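Local coordinates for protein adenylate cyclase (PDB 6YP4) that acts predominantly as a triphosphatase, although first taken for an adenylyl cyclase, and binds a GTP analogue and magnesium, at residues Leu51-Tyr56 / Cys62-Lys67; Gln92-Asn97 / Ser103-Ser108; Asp151-Gly156 / Ser160-Cys165. All coordinates share one frame; numbering follows the deposited sequence.

Contact 1 (Leu51-Tyr56 / Cys62-Lys67); sequences LRIRFY and CVLSLK. With GCP (phosphomethylphosphonic acid guanylate ester), chain B.
Arg52, paired with Ser65 across the hairpin, carries a guanidinium that has Arg54 NH2 over one face, 3.1 Å above the plane and shifted toward the rim, while O1B of the bound nucleotide analogue and a water lie in plane at its edge. The Arg54 guanidinium in turn has Arg52 NH2 over one face and GCP O2B at its edge. Arg52 NH1 donates to GCP O1B at 3.0 Å, almost straight (170°), and its NH2 bonds O2A. Lys67 NZ comes to the same GCP O1B at 3.0 Å, so both strands grip that oxygen. Arg54 NH2 bonds GCP O2B at 3.0 Å, and NH1 adds a weak bond; Asn34 OD1 takes NE and Tyr56 OH takes NH1, which fixes the rotation of the group. A methionine in place of Arg54 has no N-H to offer, and would probably leave GCP O2B and Asn34 OD1 without these donors. The water accepts from Arg52 NE, donates to Val63 O at 2.7 Å and bonds Ser65 OG. On the sheet's other face, Leu51 CD1 meets Leu64 CD1 at 3.8 Å. Cys62 turns its SG away from its own N (chi1 -172°), which brings it 3.4 Å from Ile53 CG2 and obliquely against the Phe55 ring. One face is thus greasy and the other cationic, its two arginines and lysine converging on phosphate oxygens, consistent with a polyphosphate site.

Contact 2 (Gln92-Asn97 / Ser103-Ser108); sequences QEVTAN and SLLEKS
Val94 and Leu104 meet side chain to side chain, sliding past each other in opposite directions: Leu104 CD1 comes to 3.7 Å from Val94 CG2 and just as near to the Val94 backbone N. The other methyl of this leucine, CD2, reaches out to the Glu93 carboxylate, 3.7 Å from OE2, so the exposed acid lies across the outer edge of an apolar patch. From the inner side comes Leu105, whose CG stands 4.0 Å from Val94 CG2; that one methyl is therefore touched by two consecutive leucines. The contact between the two segments is entirely van der Waals. The two methyls of Val94 divide the work. CG1, set opposite the backbone N (chi1 169°), turns to the sheet and packs on Ile53, and Phe37 touches this valine too, while CG2 is left for the leucines. The backbone probably helps to place the leucines: the helix gives way at Leu105, and a type I turn follows from Leu105 to Ser108, closed by the bond from Ser108 N to Leu105 O at 2.9 Å. Ser108 then N-caps helix 109-118, its OG bonded to Trp111 N. On the other side Asn97 leaves helical geometry after bonding back to Glu93 O. Here, within the CYTH domain, short consecutive helices joined by turns pack, by way of Val94, on the face of the curled antiparallel sheet away from the nucleotide.

Contact 3 (Asp151-Gly156 / Ser160-Cys165); sequences DETEYG and SYEIEC. With GCP (phosphomethylphosphonic acid guanylate ester), chain B.
Asp151 and Glu162 form one hydrogen-bonded pair of an antiparallel beta hairpin, and Thr153 with Ser160 forms the next. Asp151 N donates to Glu162 O at 2.8 Å, nearly straight. The return bond, from Glu162 N to Asp151 O, is longer at 3.2 Å; the Thr153 and Ser160 backbones likewise bond both ways. Most of the side chains on this buried face are satisfied too. Asp151 gives OD1 to Arg137 and Asn135, and OD2 to Lys195. That lysine also forms salt bridges with Glu162 OE2 and Glu164 OE2, so it ties three acids together. One water donates to Thr153 OG1 and to Glu162 OE2, each at 2.7 Å, and bonds Ser160 OG as well; Thr153 OG1 has Asn135 as a further partner. A second water joins Ser160 OG to Tyr155 OH, lying in the plane of the tyrosine ring, while Thr153 CG2 sits over one face of that ring. On the opposite side of the sheet Glu152 runs alongside Tyr161, its CG 3.6 Å from CE1. With its chain extended beyond CG, Glu164 reaches the terminal phosphate of the GTP analogue, and its OE1 stands 2.7 Å from GCP O1G.

In the fold
Along the chain the three contacts follow in series, 51-67, 92-108 and 151-165, all within the CYTH domain. Contacts 1 and 3 are hairpins of the same curled antiparallel sheet, on opposite sides of the chain's centre with their own centres about 17 Å apart; they do not touch, yet both border the one bound GTP analogue, contact 1 by bonds to its phosphates and contact 3 through Glu164 near its terminal phosphate. Contact 2 lies outside that sheet, about 12 Å from contact 1 between centres and about 28 Å from contact 3. It touches contact 1 through Phe55 on Gln92 and Leu64 on Ser108, so the helices cover the apolar back of a hairpin whose other face binds phosphate.

Contact 1 (Leu51-Tyr56 / Cys62-Lys67)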
loop_
_atom_site.group_PDB
_atom_site.type_symbol
_atom_site.label_atom_id
_atom_site.label_comp_id
_atom_site.label_asym_id
_atom_site.label_seq_id
_atom_site.Cartn_x
_atom_site.Cartn_y
_atom_site.Cartn_z
ATOM N N LEU A 51 -15.069 5.786 13.367
ATOM C CA LEU A 51 -14.139 4.773 13.884
ATOM C C LEU A 51 -14.476 3.438 13.227
ATOM O O LEU A 51 -15.566 2.884 13.443
ATOM C CB LEU A 51 -14.230 4.690 15.407
ATOM C CG LEU A 51 -13.378 3.706 16.215
ATOM C CD1 LEU A 51 -11.915 4.014 16.040
ATOM C CD2 LEU A 51 -13.767 3.820 17.686
ATOM N N ARG A 52 -13.537 2.924 12.425
ATOM C CA ARG A 52 -13.733 1.758 11.570
ATOM C C ARG A 52 -12.753 0.657 11.945
ATOM O O ARG A 52 -11.566 0.925 12.158
ATOM C CB ARG A 52 -13.521 2.140 10.095
ATOM C CG ARG A 52 -13.802 1.036 9.037
ATOM C CD ARG A 52 -13.484 1.551 7.620
ATOM N NE ARG A 52 -12.051 1.801 7.413
ATOM C CZ ARG A 52 -11.549 2.568 6.444
ATOM N NH1 ARG A 52 -12.349 3.181 5.586
ATOM N NH2 ARG A 52 -10.237 2.723 6.328
ATOM N N ILE A 53 -13.249 -0.580 12.020
ATOM C CA ILE A 53 -12.398 -1.768 12.037
ATOM C C ILE A 53 -12.647 -2.527 10.737
ATOM O O ILE A 53 -13.776 -2.947 10.454
ATOM C CB ILE A 53 -12.650 -2.642 13.275
ATOM C CG1 ILE A 53 -12.289 -1.877 14.567
ATOM C CG2 ILE A 53 -11.831 -3.944 13.205
ATOM C CD1 ILE A 53 -12.519 -2.684 15.847
ATOM N N ARG A 54 -11.604 -2.660 9.919
ATOM C CA ARG A 54 -11.706 -3.310 8.615
ATOM C C ARG A 54 -11.022 -4.668 8.650
ATOM O O ARG A 54 -9.858 -4.777 9.062
ATOM C CB ARG A 54 -11.089 -2.444 7.511
ATOM C CG ARG A 54 -10.845 -3.201 6.182
ATOM C CD ARG A 54 -10.236 -2.288 5.114
ATOM N NE ARG A 54 -11.125 -1.213 4.659
ATOM C CZ ARG A 54 -10.691 -0.121 4.037
ATOM N NH1 ARG A 54 -9.387 0.038 3.824
ATOM N NH2 ARG A 54 -11.547 0.820 3.645
ATOM N N PHE A 55 -11.732 -5.692 8.186
ATOM C CA PHE A 55 -11.195 -7.041 8.061
ATOM C C PHE A 55 -10.942 -7.351 6.592
ATOM O O PHE A 55 -11.808 -7.087 5.750
ATOM C CB PHE A 55 -12.170 -8.064 8.663
ATOM C CG PHE A 55 -12.436 -7.853 10.126
ATOM C CD1 PHE A 55 -11.522 -8.262 11.078
ATOM C CD2 PHE A 55 -13.602 -7.251 10.546
ATOM C CE1 PHE A 55 -11.766 -8.061 12.433
ATOM C CE2 PHE A 55 -13.851 -7.042 11.895
ATOM C CZ PHE A 55 -12.940 -7.451 12.838
ATOM N N TYR A 56 -9.759 -7.894 6.282
ATOM C CA TYR A 56 -9.401 -8.294 4.922
ATOM C C TYR A 56 -9.559 -9.803 4.770
ATOM O O TYR A 56 -9.097 -10.569 5.625
ATOM C CB TYR A 56 -7.952 -7.892 4.564
ATOM C CG TYR A 56 -7.740 -6.387 4.327
ATOM C CD1 TYR A 56 -7.620 -5.507 5.387
ATOM C CD2 TYR A 56 -7.652 -5.865 3.042
ATOM C CE1 TYR A 56 -7.418 -4.146 5.183
ATOM C CE2 TYR A 56 -7.439 -4.497 2.827
ATOM C CZ TYR A 56 -7.323 -3.648 3.905
ATOM O OH TYR A 56 -7.123 -2.289 3.709
ATOM N N CYS A 62 -6.213 -6.869 9.649
ATOM C CA CYS A 62 -7.168 -5.998 10.338
ATOM C C CYS A 62 -6.575 -4.607 10.489
ATOM O O CYS A 62 -5.415 -4.464 10.903
ATOM C CB CYS A 62 -7.539 -6.559 11.726
ATOM S SG CYS A 62 -8.912 -5.667 12.579
ATOM N N VAL A 63 -7.363 -3.579 10.181
ATOM C CA VAL A 63 -6.901 -2.195 10.254
ATOM C C VAL A 63 -7.899 -1.367 11.055
ATOM O O VAL A 63 -9.101 -1.365 10.750
ATOM C CB VAL A 63 -6.696 -1.580 8.852
ATOM C CG1 VAL A 63 -6.215 -0.121 8.977
ATOM C CG2 VAL A 63 -5.687 -2.409 8.014
ATOM N N LEU A 64 -7.401 -0.642 12.059
ATOM C CA LEU A 64 -8.210 0.270 12.867
ATOM C C LEU A 64 -7.974 1.701 12.412
ATOM O O LEU A 64 -6.832 2.084 12.151
ATOM C CB LEU A 64 -7.866 0.124 14.357
ATOM C CG LEU A 64 -8.432 1.084 15.398
ATOM C CD1 LEU A 64 -9.921 0.772 15.623
ATOM C CD2 LEU A 64 -7.667 0.926 16.703
ATOM N N SER A 65 -9.045 2.497 12.310
ATOM C CA SER A 65 -8.856 3.866 11.837
ATOM C C SER A 65 -9.842 4.834 12.472
ATOM O O SER A 65 -11.008 4.499 12.708
ATOM C CB SER A 65 -8.988 3.969 10.313
ATOM O OG SER A 65 -10.254 3.542 9.862
ATOM N N LEU A 66 -9.365 6.050 12.721
ATOM C CA LEU A 66 -10.225 7.168 13.088
ATOM C C LEU A 66 -10.126 8.207 11.982
ATOM O O LEU A 66 -9.026 8.640 11.637
ATOM C CB LEU A 66 -9.822 7.755 14.444
ATOM C CG LEU A 66 -10.609 8.984 14.914
ATOM C CD1 LEU A 66 -12.072 8.604 15.171
ATOM C CD2 LEU A 66 -9.982 9.539 16.167
ATOM N N LYS A 67 -11.261 8.571 11.393
ATOM C CA LYS A 67 -11.296 9.571 10.329
ATOM C C LYS A 67 -12.199 10.723 10.746
ATOM O O LYS A 67 -13.326 10.495 11.197
ATOM C CB LYS A 67 -11.797 8.973 9.026
ATOM C CG LYS A 67 -10.797 8.125 8.297
ATOM C CD LYS A 67 -11.516 7.273 7.285
ATOM C CE LYS A 67 -10.648 6.967 6.086
ATOM N NZ LYS A 67 -11.356 7.374 4.847
HETATM P PG GCP B . -12.506 5.346 0.820
HETATM O O1G GCP B . -12.971 6.132 -0.369
HETATM O O2G GCP B . -13.027 3.927 0.755
HETATM O O3G GCP B . -12.979 6.017 2.085
HETATM C C3B GCP B . -10.680 5.308 0.790
HETATM P PB GCP B . -10.087 4.408 2.299
HETATM O O1B GCP B . -10.895 4.746 3.519
HETATM O O2B GCP B . -10.036 2.921 2.052
HETATM O O3A GCP B . -8.554 4.950 2.538
HETATM P PA GCP B . -7.572 4.151 3.587
HETATM O O1A GCP B . -6.840 5.211 4.390
HETATM O O2A GCP B . -8.452 3.325 4.501
HETATM O "O5'" GCP B . -6.526 3.132 2.738
HETATM C "C5'" GCP B . -6.434 3.272 1.327
HETATM C "C4'" GCP B . -5.782 4.663 0.923
HETATM O "O4'" GCP B . -4.509 5.031 1.746
HETATM C "C3'" GCP B . -5.387 4.600 -0.291
HETATM O "O3'" GCP B . -5.732 5.824 -0.987
HETATM C "C2'" GCP B . -3.737 4.301 -0.268
HETATM O "O2'" GCP B . -3.011 5.050 -1.312
HETATM C "C1'" GCP B . -3.285 4.541 0.902
HETATM N N9 GCP B . -2.697 3.274 1.494
HETATM C C8 GCP B . -3.427 2.501 2.307
HETATM N N7 GCP B . -2.683 1.449 2.693
HETATM C C5 GCP B . -1.479 1.571 2.112
HETATM C C6 GCP B . -0.334 0.778 2.161
HETATM O O6 GCP B . -0.325 -0.213 2.814
HETATM N N1 GCP B . 0.752 1.133 1.476
HETATM C C2 GCP B . 0.741 2.269 0.728
HETATM N N2 GCP B . 1.987 2.556 0.020
HETATM N N3 GCP B . -0.377 3.043 0.677
HETATM C C4 GCP B . -1.486 2.693 1.371
HETATM O O HOH W 1 -9.985 0.708 9.226
#

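Contact 2 (Gln92-Asn97 / Ser103-Ser108)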
loop_
_atom_site.group_PDB
_atom_site.type_symbol
_atom_site.label_atom_id
_atom_site.label_comp_id
_atom_site.label_asym_id
_atom_site.label_seq_id
_atom_site.Cartn_x
_atom_site.Cartn_y
_atom_site.Cartn_z
ATOM N N GLN A 92 -11.820 -8.778 16.220
ATOM C CA GLN A 92 -13.025 -9.596 16.366
ATOM C C GLN A 92 -13.565 -9.565 17.791
ATOM O O GLN A 92 -14.789 -9.571 17.992
ATOM C CB GLN A 92 -12.749 -11.038 15.937
ATOM C CG GLN A 92 -12.521 -11.241 14.417
ATOM C CD GLN A 92 -13.792 -11.074 13.597
ATOM O OE1 GLN A 92 -14.878 -10.958 14.146
ATOM N NE2 GLN A 92 -13.662 -11.103 12.280
ATOM N N GLU A 93 -12.676 -9.555 18.795
ATOM C CA GLU A 93 -13.125 -9.448 20.185
ATOM C C GLU A 93 -13.836 -8.124 20.425
ATOM O O GLU A 93 -14.819 -8.061 21.178
ATOM C CB GLU A 93 -11.951 -9.570 21.168
ATOM C CG GLU A 93 -11.024 -10.770 21.009
ATOM C CD GLU A 93 -9.960 -10.858 22.116
ATOM O OE1 GLU A 93 -9.893 -11.892 22.807
ATOM O OE2 GLU A 93 -9.191 -9.887 22.293
ATOM N N VAL A 94 -13.315 -7.043 19.839
ATOM C CA VAL A 94 -13.994 -5.754 19.912
ATOM C C VAL A 94 -15.373 -5.852 19.288
ATOM O O VAL A 94 -16.359 -5.351 19.841
ATOM C CB VAL A 94 -13.158 -4.660 19.232
ATOM C CG1 VAL A 94 -13.993 -3.404 19.079
ATOM C CG2 VAL A 94 -11.914 -4.366 20.053
ATOM N N THR A 95 -15.464 -6.484 18.122
ATOM C CA THR A 95 -16.763 -6.639 17.484
ATOM C C THR A 95 -17.726 -7.412 18.377
ATOM O O THR A 95 -18.899 -7.040 18.503
ATOM C CB THR A 95 -16.599 -7.325 16.127
ATOM O OG1 THR A 95 -15.661 -6.593 15.333
ATOM C CG2 THR A 95 -17.931 -7.378 15.390
ATOM N N ALA A 96 -17.239 -8.457 19.051
ATOM C CA ALA A 96 -18.115 -9.300 19.862
ATOM C C ALA A 96 -18.604 -8.579 21.116
ATOM O O ALA A 96 -19.755 -8.759 21.531
ATOM C CB ALA A 96 -17.396 -10.594 20.230
ATOM N N ASN A 97 -17.755 -7.768 21.742
ATOM C CA ASN A 97 -18.113 -7.054 22.974
ATOM C C ASN A 97 -17.590 -5.629 22.908
ATOM O O ASN A 97 -16.566 -5.300 23.517
ATOM C CB ASN A 97 -17.551 -7.750 24.218
ATOM C CG ASN A 97 -18.009 -9.184 24.355
ATOM O OD1 ASN A 97 -19.168 -9.451 24.673
ATOM N ND2 ASN A 97 -17.090 -10.119 24.147
ATOM N N SER A 103 -10.620 -1.411 27.177
ATOM C CA SER A 103 -9.607 -2.312 27.702
ATOM C C SER A 103 -8.951 -3.103 26.571
ATOM O O SER A 103 -7.738 -3.323 26.585
ATOM C CB SER A 103 -10.223 -3.236 28.758
ATOM O OG SER A 103 -11.229 -4.062 28.208
ATOM N N LEU A 104 -9.726 -3.494 25.560
ATOM C CA LEU A 104 -9.161 -4.279 24.469
ATOM C C LEU A 104 -8.176 -3.459 23.639
ATOM O O LEU A 104 -7.146 -3.985 23.189
ATOM C CB LEU A 104 -10.284 -4.829 23.582
ATOM C CG LEU A 104 -11.191 -5.894 24.201
ATOM C CD1 LEU A 104 -12.401 -6.130 23.314
ATOM C CD2 LEU A 104 -10.451 -7.187 24.441
ATOM N N LEU A 105 -8.472 -2.176 23.420
ATOM C CA LEU A 105 -7.638 -1.308 22.598
ATOM C C LEU A 105 -6.785 -0.342 23.425
ATOM O O LEU A 105 -6.355 0.693 22.905
ATOM C CB LEU A 105 -8.518 -0.529 21.618
ATOM C CG LEU A 105 -9.357 -1.410 20.698
ATOM C CD1 LEU A 105 -10.251 -0.619 19.768
ATOM C CD2 LEU A 105 -8.444 -2.298 19.905
ATOM N N GLU A 106 -6.520 -0.662 24.697
ATOM C CA GLU A 106 -5.927 0.316 25.611
ATOM C C GLU A 106 -4.562 0.817 25.137
ATOM O O GLU A 106 -4.199 1.970 25.402
ATOM C CB GLU A 106 -5.825 -0.297 27.009
ATOM C CG GLU A 106 -5.110 0.550 28.033
ATOM C CD GLU A 106 -3.633 0.202 28.138
ATOM O OE1 GLU A 106 -2.834 1.101 28.475
ATOM O OE2 GLU A 106 -3.273 -0.969 27.886
ATOM N N LYS A 107 -3.792 -0.018 24.443
ATOM C CA LYS A 107 -2.463 0.387 23.999
ATOM C C LYS A 107 -2.453 1.053 22.627
ATOM O O LYS A 107 -1.382 1.435 22.145
ATOM C CB LYS A 107 -1.514 -0.812 23.989
ATOM C CG LYS A 107 -1.649 -1.727 25.190
ATOM C CD LYS A 107 -0.628 -2.860 25.150
ATOM C CE LYS A 107 -0.407 -3.432 26.545
ATOM N NZ LYS A 107 0.473 -2.566 27.385
ATOM N N SER A 108 -3.605 1.226 21.994
ATOM C CA SER A 108 -3.633 1.766 20.643
ATOM C C SER A 108 -3.507 3.285 20.654
ATOM O O SER A 108 -4.205 3.979 21.403
ATOM C CB SER A 108 -4.921 1.365 19.926
ATOM O OG SER A 108 -5.090 2.153 18.757
#

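Contact 3 (Asp151-Gly156 / Ser160-Cys165)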
loop_
_atom_site.group_PDB
_atom_site.type_symbol
_atom_site.label_atom_id
_atom_site.label_comp_id
_atom_site.label_asym_id
_atom_site.label_seq_id
_atom_site.Cartn_x
_atom_site.Cartn_y
_atom_site.Cartn_z
ATOM N N ASP A 151 -13.353 0.106 -6.675
ATOM C CA ASP A 151 -14.122 -0.489 -5.596
ATOM C C ASP A 151 -15.484 -0.961 -6.090
ATOM O O ASP A 151 -16.122 -0.305 -6.916
ATOM C CB ASP A 151 -14.328 0.510 -4.449
ATOM C CG ASP A 151 -13.072 0.742 -3.621
ATOM O OD1 ASP A 151 -12.219 -0.188 -3.486
ATOM O OD2 ASP A 151 -12.966 1.859 -3.065
ATOM N N GLU A 152 -15.925 -2.093 -5.567
ATOM C CA GLU A 152 -17.280 -2.586 -5.753
ATOM C C GLU A 152 -17.855 -2.742 -4.355
ATOM O O GLU A 152 -17.483 -3.669 -3.626
ATOM C CB GLU A 152 -17.296 -3.899 -6.535
ATOM C CG GLU A 152 -18.691 -4.480 -6.773
ATOM C CD GLU A 152 -18.663 -5.734 -7.626
ATOM O OE1 GLU A 152 -17.576 -6.089 -8.133
ATOM O OE2 GLU A 152 -19.730 -6.366 -7.784
ATOM N N THR A 153 -18.773 -1.840 -3.988
ATOM C CA THR A 153 -19.194 -1.648 -2.606
ATOM C C THR A 153 -20.621 -2.154 -2.453
ATOM O O THR A 153 -21.553 -1.591 -3.040
ATOM C CB THR A 153 -19.093 -0.180 -2.209
ATOM O OG1 THR A 153 -17.755 0.282 -2.446
ATOM C CG2 THR A 153 -19.429 -0.021 -0.750
ATOM N N GLU A 154 -20.785 -3.206 -1.666
ATOM C CA GLU A 154 -22.080 -3.845 -1.456
ATOM C C GLU A 154 -22.584 -3.383 -0.104
ATOM O O GLU A 154 -22.092 -3.820 0.940
ATOM C CB GLU A 154 -21.982 -5.366 -1.532
ATOM C CG GLU A 154 -21.120 -5.882 -2.681
ATOM C CD GLU A 154 -21.926 -6.247 -3.922
ATOM O OE1 GLU A 154 -23.139 -5.927 -3.967
ATOM O OE2 GLU A 154 -21.340 -6.848 -4.854
ATOM N N TYR A 155 -23.523 -2.447 -0.128
ATOM C CA TYR A 155 -24.251 -2.083 1.071
ATOM C C TYR A 155 -25.444 -3.018 1.199
ATOM O O TYR A 155 -25.768 -3.777 0.283
ATOM C CB TYR A 155 -24.723 -0.628 1.012
ATOM C CG TYR A 155 -23.654 0.401 0.756
ATOM C CD1 TYR A 155 -22.840 0.867 1.793
ATOM C CD2 TYR A 155 -23.462 0.929 -0.518
ATOM C CE1 TYR A 155 -21.855 1.824 1.566
ATOM C CE2 TYR A 155 -22.475 1.876 -0.759
ATOM C CZ TYR A 155 -21.680 2.326 0.288
ATOM O OH TYR A 155 -20.699 3.279 0.038
ATOM N N GLY A 156 -26.113 -2.965 2.344
ATOM C CA GLY A 156 -27.333 -3.739 2.466
ATOM C C GLY A 156 -28.337 -3.404 1.383
ATOM O O GLY A 156 -29.079 -4.275 0.924
ATOM N N SER A 160 -22.486 0.190 -5.249
ATOM C CA SER A 160 -21.895 1.336 -5.924
ATOM C C SER A 160 -20.490 0.971 -6.385
ATOM O O SER A 160 -19.880 0.028 -5.877
ATOM C CB SER A 160 -21.848 2.570 -5.016
ATOM O OG SER A 160 -20.828 2.460 -4.043
ATOM N N TYR A 161 -19.992 1.721 -7.366
ATOM C CA TYR A 161 -18.670 1.495 -7.944
ATOM C C TYR A 161 -17.916 2.817 -7.949
ATOM O O TYR A 161 -18.480 3.851 -8.333
ATOM C CB TYR A 161 -18.773 0.939 -9.372
ATOM C CG TYR A 161 -19.691 -0.257 -9.523
ATOM C CD1 TYR A 161 -19.183 -1.556 -9.490
ATOM C CD2 TYR A 161 -21.064 -0.094 -9.726
ATOM C CE1 TYR A 161 -20.010 -2.649 -9.632
ATOM C CE2 TYR A 161 -21.897 -1.181 -9.865
ATOM C CZ TYR A 161 -21.363 -2.456 -9.822
ATOM O OH TYR A 161 -22.193 -3.547 -9.957
ATOM N N GLU A 162 -16.655 2.802 -7.507
ATOM C CA GLU A 162 -15.865 4.018 -7.534
ATOM C C GLU A 162 -14.463 3.688 -8.006
ATOM O O GLU A 162 -14.009 2.539 -7.927
ATOM C CB GLU A 162 -15.751 4.716 -6.173
ATOM C CG GLU A 162 -17.041 4.938 -5.431
ATOM C CD GLU A 162 -16.805 5.263 -3.970
ATOM O OE1 GLU A 162 -16.070 6.230 -3.695
ATOM O OE2 GLU A 162 -17.328 4.529 -3.112
ATOM N N ILE A 163 -13.771 4.715 -8.470
ATOM C CA ILE A 163 -12.323 4.648 -8.632
ATOM C C ILE A 163 -11.700 5.833 -7.902
ATOM O O ILE A 163 -12.240 6.946 -7.933
ATOM C CB ILE A 163 -11.906 4.600 -10.116
ATOM C CG1 ILE A 163 -10.380 4.372 -10.202
ATOM C CG2 ILE A 163 -12.331 5.859 -10.849
ATOM C CD1 ILE A 163 -9.938 3.550 -11.381
ATOM N N GLU A 164 -10.577 5.584 -7.215
ATOM C CA GLU A 164 -9.971 6.580 -6.342
ATOM C C GLU A 164 -8.457 6.531 -6.473
ATOM O O GLU A 164 -7.893 5.501 -6.839
ATOM C CB GLU A 164 -10.364 6.363 -4.881
ATOM C CG GLU A 164 -11.875 6.286 -4.709
ATOM C CD GLU A 164 -12.287 5.881 -3.323
ATOM O OE1 GLU A 164 -11.391 5.623 -2.485
ATOM O OE2 GLU A 164 -13.509 5.810 -3.081
ATOM N N CYS A 165 -7.821 7.663 -6.153
ATOM C CA CYS A 165 -6.375 7.829 -6.286
ATOM C C CYS A 165 -5.862 8.799 -5.228
ATOM O O CYS A 165 -6.227 9.978 -5.234
ATOM C CB CYS A 165 -6.015 8.335 -7.687
ATOM S SG CYS A 165 -4.230 8.430 -7.949
HETATM P PG GCP B . -12.506 5.346 0.820
HETATM O O1G GCP B . -12.971 6.132 -0.369
HETATM O O2G GCP B . -13.027 3.927 0.755
HETATM O O3G GCP B . -12.979 6.017 2.085
HETATM C C3B GCP B . -10.680 5.308 0.790
HETATM P PB GCP B . -10.087 4.408 2.299
HETATM O O1B GCP B . -10.895 4.746 3.519
HETATM O O2B GCP B . -10.036 2.921 2.052
HETATM O O3A GCP B . -8.554 4.950 2.538
HETATM P PA GCP B . -7.572 4.151 3.587
HETATM O O1A GCP B . -6.840 5.211 4.390
HETATM O O2A GCP B . -8.452 3.325 4.501
HETATM O "O5'" GCP B . -6.526 3.132 2.738
HETATM C "C5'" GCP B . -6.434 3.272 1.327
HETATM C "C4'" GCP B . -5.782 4.663 0.923
HETATM O "O4'" GCP B . -4.509 5.031 1.746
HETATM C "C3'" GCP B . -5.387 4.600 -0.291
HETATM O "O3'" GCP B . -5.732 5.824 -0.987
HETATM C "C2'" GCP B . -3.737 4.301 -0.268
HETATM O "O2'" GCP B . -3.011 5.050 -1.312
HETATM C "C1'" GCP B . -3.285 4.541 0.902
HETATM N N9 GCP B . -2.697 3.274 1.494
HETATM C C8 GCP B . -3.427 2.501 2.307
HETATM N N7 GCP B . -2.683 1.449 2.693
HETATM C C5 GCP B . -1.479 1.571 2.112
HETATM C C6 GCP B . -0.334 0.778 2.161
HETATM O O6 GCP B . -0.325 -0.213 2.814
HETATM N N1 GCP B . 0.752 1.133 1.476
HETATM C C2 GCP B . 0.741 2.269 0.728
HETATM N N2 GCP B . 1.987 2.556 0.020
HETATM N N3 GCP B . -0.377 3.043 0.677
HETATM C C4 GCP B . -1.486 2.693 1.371
HETATM O O HOH W 2 -20.137 -5.983 -10.768
HETATM O O HOH W 3 -17.912 2.210 -4.337
HETATM O O HOH W 4 -20.794 4.537 -2.153
#